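Local coordinates for DNA repair protein RecN (Deinococcus radiodurans, PDB 4ABY), which probably acts in recombinational repair of DNA double-strand breaks, as an SMC-like protein whose head domain binds and hydrolyses ATP, at residues H363-V368 with R382-D387. Sequence-based numbering, arbitrary orientation.
Sequences HHHYKV and RLLTGD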
loop_
_atom_site.group_PDB
_atom_site.type_symbol
_atom_site.label_atom_id
_atom_site.label_comp_id
_atom_site.label_asym_id
_atom_site.label_seq_id
_atom_site.Cartn_x
_atom_site.Cartn_y
_atom_site.Cartn_z
ATOM N N HIS A 363 7.603 15.530 6.270
ATOM C CA HIS A 363 9.015 15.775 6.533
ATOM C C HIS A 363 9.595 16.541 5.362
ATOM O O HIS A 363 10.611 17.226 5.487
ATOM C CB HIS A 363 9.776 14.468 6.701
ATOM C CG HIS A 363 9.365 13.685 7.904
ATOM N ND1 HIS A 363 8.246 12.882 7.918
ATOM C CD2 HIS A 363 9.925 13.577 9.130
ATOM C CE1 HIS A 363 8.132 12.314 9.105
ATOM N NE2 HIS A 363 9.138 12.717 9.858
ATOM N N HIS A 364 8.938 16.412 4.217
ATOM C CA HIS A 364 9.358 17.102 3.018
ATOM C C HIS A 364 8.122 17.502 2.244
ATOM O O HIS A 364 7.265 16.671 1.958
ATOM C CB HIS A 364 10.262 16.203 2.181
ATOM C CG HIS A 364 11.468 15.713 2.920
ATOM N ND1 HIS A 364 12.661 16.404 2.938
ATOM C CD2 HIS A 364 11.659 14.611 3.684
ATOM C CE1 HIS A 364 13.537 15.744 3.675
ATOM N NE2 HIS A 364 12.955 14.652 4.137
ATOM N N HIS A 365 8.020 18.785 1.932
ATOM C CA HIS A 365 6.865 19.300 1.219
ATOM C C HIS A 365 7.270 19.639 -0.210
ATOM O O HIS A 365 8.019 20.585 -0.452
ATOM C CB HIS A 365 6.308 20.531 1.934
ATOM C CG HIS A 365 5.008 21.025 1.378
ATOM N ND1 HIS A 365 4.016 21.558 2.172
ATOM C CD2 HIS A 365 4.540 21.067 0.108
ATOM C CE1 HIS A 365 2.992 21.908 1.413
ATOM N NE2 HIS A 365 3.285 21.621 0.158
ATOM N N TYR A 366 6.787 18.841 -1.154
ATOM C CA TYR A 366 7.084 19.058 -2.557
ATOM C C TYR A 366 5.929 19.796 -3.207
ATOM O O TYR A 366 4.772 19.526 -2.902
ATOM C CB TYR A 366 7.329 17.722 -3.263
ATOM C CG TYR A 366 8.558 17.004 -2.765
ATOM C CD1 TYR A 366 9.803 17.253 -3.321
ATOM C CD2 TYR A 366 8.477 16.090 -1.729
ATOM C CE1 TYR A 366 10.931 16.606 -2.862
ATOM C CE2 TYR A 366 9.602 15.437 -1.262
ATOM C CZ TYR A 366 10.826 15.702 -1.831
ATOM O OH TYR A 366 11.949 15.053 -1.369
ATOM N N LYS A 367 6.235 20.741 -4.087
ATOM C CA LYS A 367 5.184 21.416 -4.834
ATOM C C LYS A 367 5.282 21.065 -6.307
ATOM O O LYS A 367 6.336 21.205 -6.924
ATOM C CB LYS A 367 5.235 22.935 -4.645
ATOM C CG LYS A 367 4.010 23.636 -5.210
ATOM C CD LYS A 367 4.091 25.147 -5.091
ATOM C CE LYS A 367 2.804 25.800 -5.586
ATOM N NZ LYS A 367 2.860 27.285 -5.528
ATOM N N VAL A 368 4.177 20.587 -6.864
ATOM C CA VAL A 368 4.123 20.297 -8.281
ATOM C C VAL A 368 3.616 21.538 -9.002
ATOM O O VAL A 368 2.527 22.040 -8.719
ATOM C CB VAL A 368 3.230 19.081 -8.584
ATOM C CG1 VAL A 368 3.229 18.790 -10.068
ATOM C CG2 VAL A 368 3.714 17.869 -7.808
ATOM N N ARG A 382 9.502 20.825 -7.048
ATOM C CA ARG A 382 10.579 21.417 -6.255
ATOM C C ARG A 382 10.262 21.429 -4.765
ATOM O O ARG A 382 9.125 21.678 -4.366
ATOM C CB ARG A 382 10.873 22.840 -6.735
ATOM C CG ARG A 382 9.712 23.783 -6.536
ATOM C CD ARG A 382 9.937 25.125 -7.205
ATOM N NE ARG A 382 8.905 26.064 -6.782
ATOM C CZ ARG A 382 9.011 26.844 -5.713
ATOM N NH1 ARG A 382 10.113 26.803 -4.979
ATOM N NH2 ARG A 382 8.024 27.666 -5.384
ATOM N N LEU A 383 11.276 21.160 -3.949
ATOM C CA LEU A 383 11.146 21.210 -2.497
ATOM C C LEU A 383 10.779 22.604 -1.998
ATOM O O LEU A 383 11.153 23.607 -2.604
ATOM C CB LEU A 383 12.455 20.787 -1.843
ATOM C CG LEU A 383 12.458 19.451 -1.119
ATOM C CD1 LEU A 383 13.842 19.175 -0.580
ATOM C CD2 LEU A 383 11.434 19.459 -0.003
ATOM N N LEU A 384 10.055 22.658 -0.885
ATOM C CA LEU A 384 9.729 23.927 -0.241
ATOM C C LEU A 384 10.609 24.140 0.987
ATOM O O LEU A 384 10.727 23.265 1.841
ATOM C CB LEU A 384 8.249 23.985 0.134
ATOM C CG LEU A 384 7.285 23.907 -1.050
ATOM C CD1 LEU A 384 5.881 24.254 -0.604
ATOM C CD2 LEU A 384 7.737 24.826 -2.177
ATOM N N THR A 385 11.230 25.287 1.030
ATOM C CA THR A 385 12.226 25.637 1.994
ATOM C C THR A 385 11.853 25.770 3.437
ATOM O O THR A 385 12.564 25.317 4.306
ATOM C CB THR A 385 12.709 26.934 1.589
ATOM O OG1 THR A 385 11.612 27.599 0.982
ATOM C CG2 THR A 385 13.742 26.757 0.556
ATOM N N GLY A 386 10.744 26.410 3.716
ATOM C CA GLY A 386 10.351 26.585 5.087
ATOM C C GLY A 386 9.378 27.707 5.157
ATOM O O GLY A 386 8.258 27.514 5.543
ATOM N N ASP A 387 9.842 28.902 4.847
ATOM C CA ASP A 387 8.979 30.071 4.734
ATOM C C ASP A 387 8.158 30.034 3.480
ATOM O O ASP A 387 7.090 30.580 3.407
ATOM C CB ASP A 387 9.739 31.376 4.892
ATOM C CG ASP A 387 9.885 31.775 6.326
ATOM O OD1 ASP A 387 9.002 32.472 6.842
ATOM O OD2 ASP A 387 10.877 31.369 6.937
#
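Arg-382 and Lys-367 form an antiparallel hydrogen-bonded pair near the open end of a beta hairpin. Lys-367 N donates to Arg-382 O at 3.1 Å. Arg-382 N returns a bond to Lys-367 O, 3.2 Å. Both side chains leave on the same face of the sheet. The Lys-367 chain is fully extended, with CG anti to the backbone N (chi1 -170°). Lys-367 NZ stays 5.2 Å from Arg-382 NH2. Acidic residues probably offset these like charges: Arg-382 makes salt bridges to Glu-369 and Glu-388, and Lys-367 has weak, long ion pairs with Glu-369 and Glu-392.

Leu-383 and Tyr-366 form a non-hydrogen-bonded pair, their side chains on the opposite face from Lys-367 and Arg-382. Leu-383 CD2 lies over one face of the Tyr-366 ring in a CH-pi contact, 4.2 Å from the centroid and displaced toward the rim. Leu-383 CG approaches Tyr-366 CE1 at 3.7 Å. The same CD2 also reaches CB of His-364.

Leu-384 N donates to His-365 O at 2.9 Å. The Leu-384 side chain points toward the first strand, with CG beside its own backbone N (chi1 -62°). Leu-384 CD1 sits over a face of the His-365 ring, 3.8 Å from the centroid, in a second CH-pi contact. The other methyl, CD2, meets Lys-367 CB and lies over one face of the Arg-382 guanidinium, toward its rim.

After Leu-384 the chain leaves the hairpin, and Gly-386 takes the N-cap position of helix 387-398. That helix also packs on His-365 and Leu-384. His-365 NE2 is hydrogen-bonded to Thr-66 of strand 62-67, which leads into the predicted ATP-binding P-loop. In the mixed sheet, strand 364-373 lies between strand 62-67 and strand 376-383, one of the two edge strands within the chain.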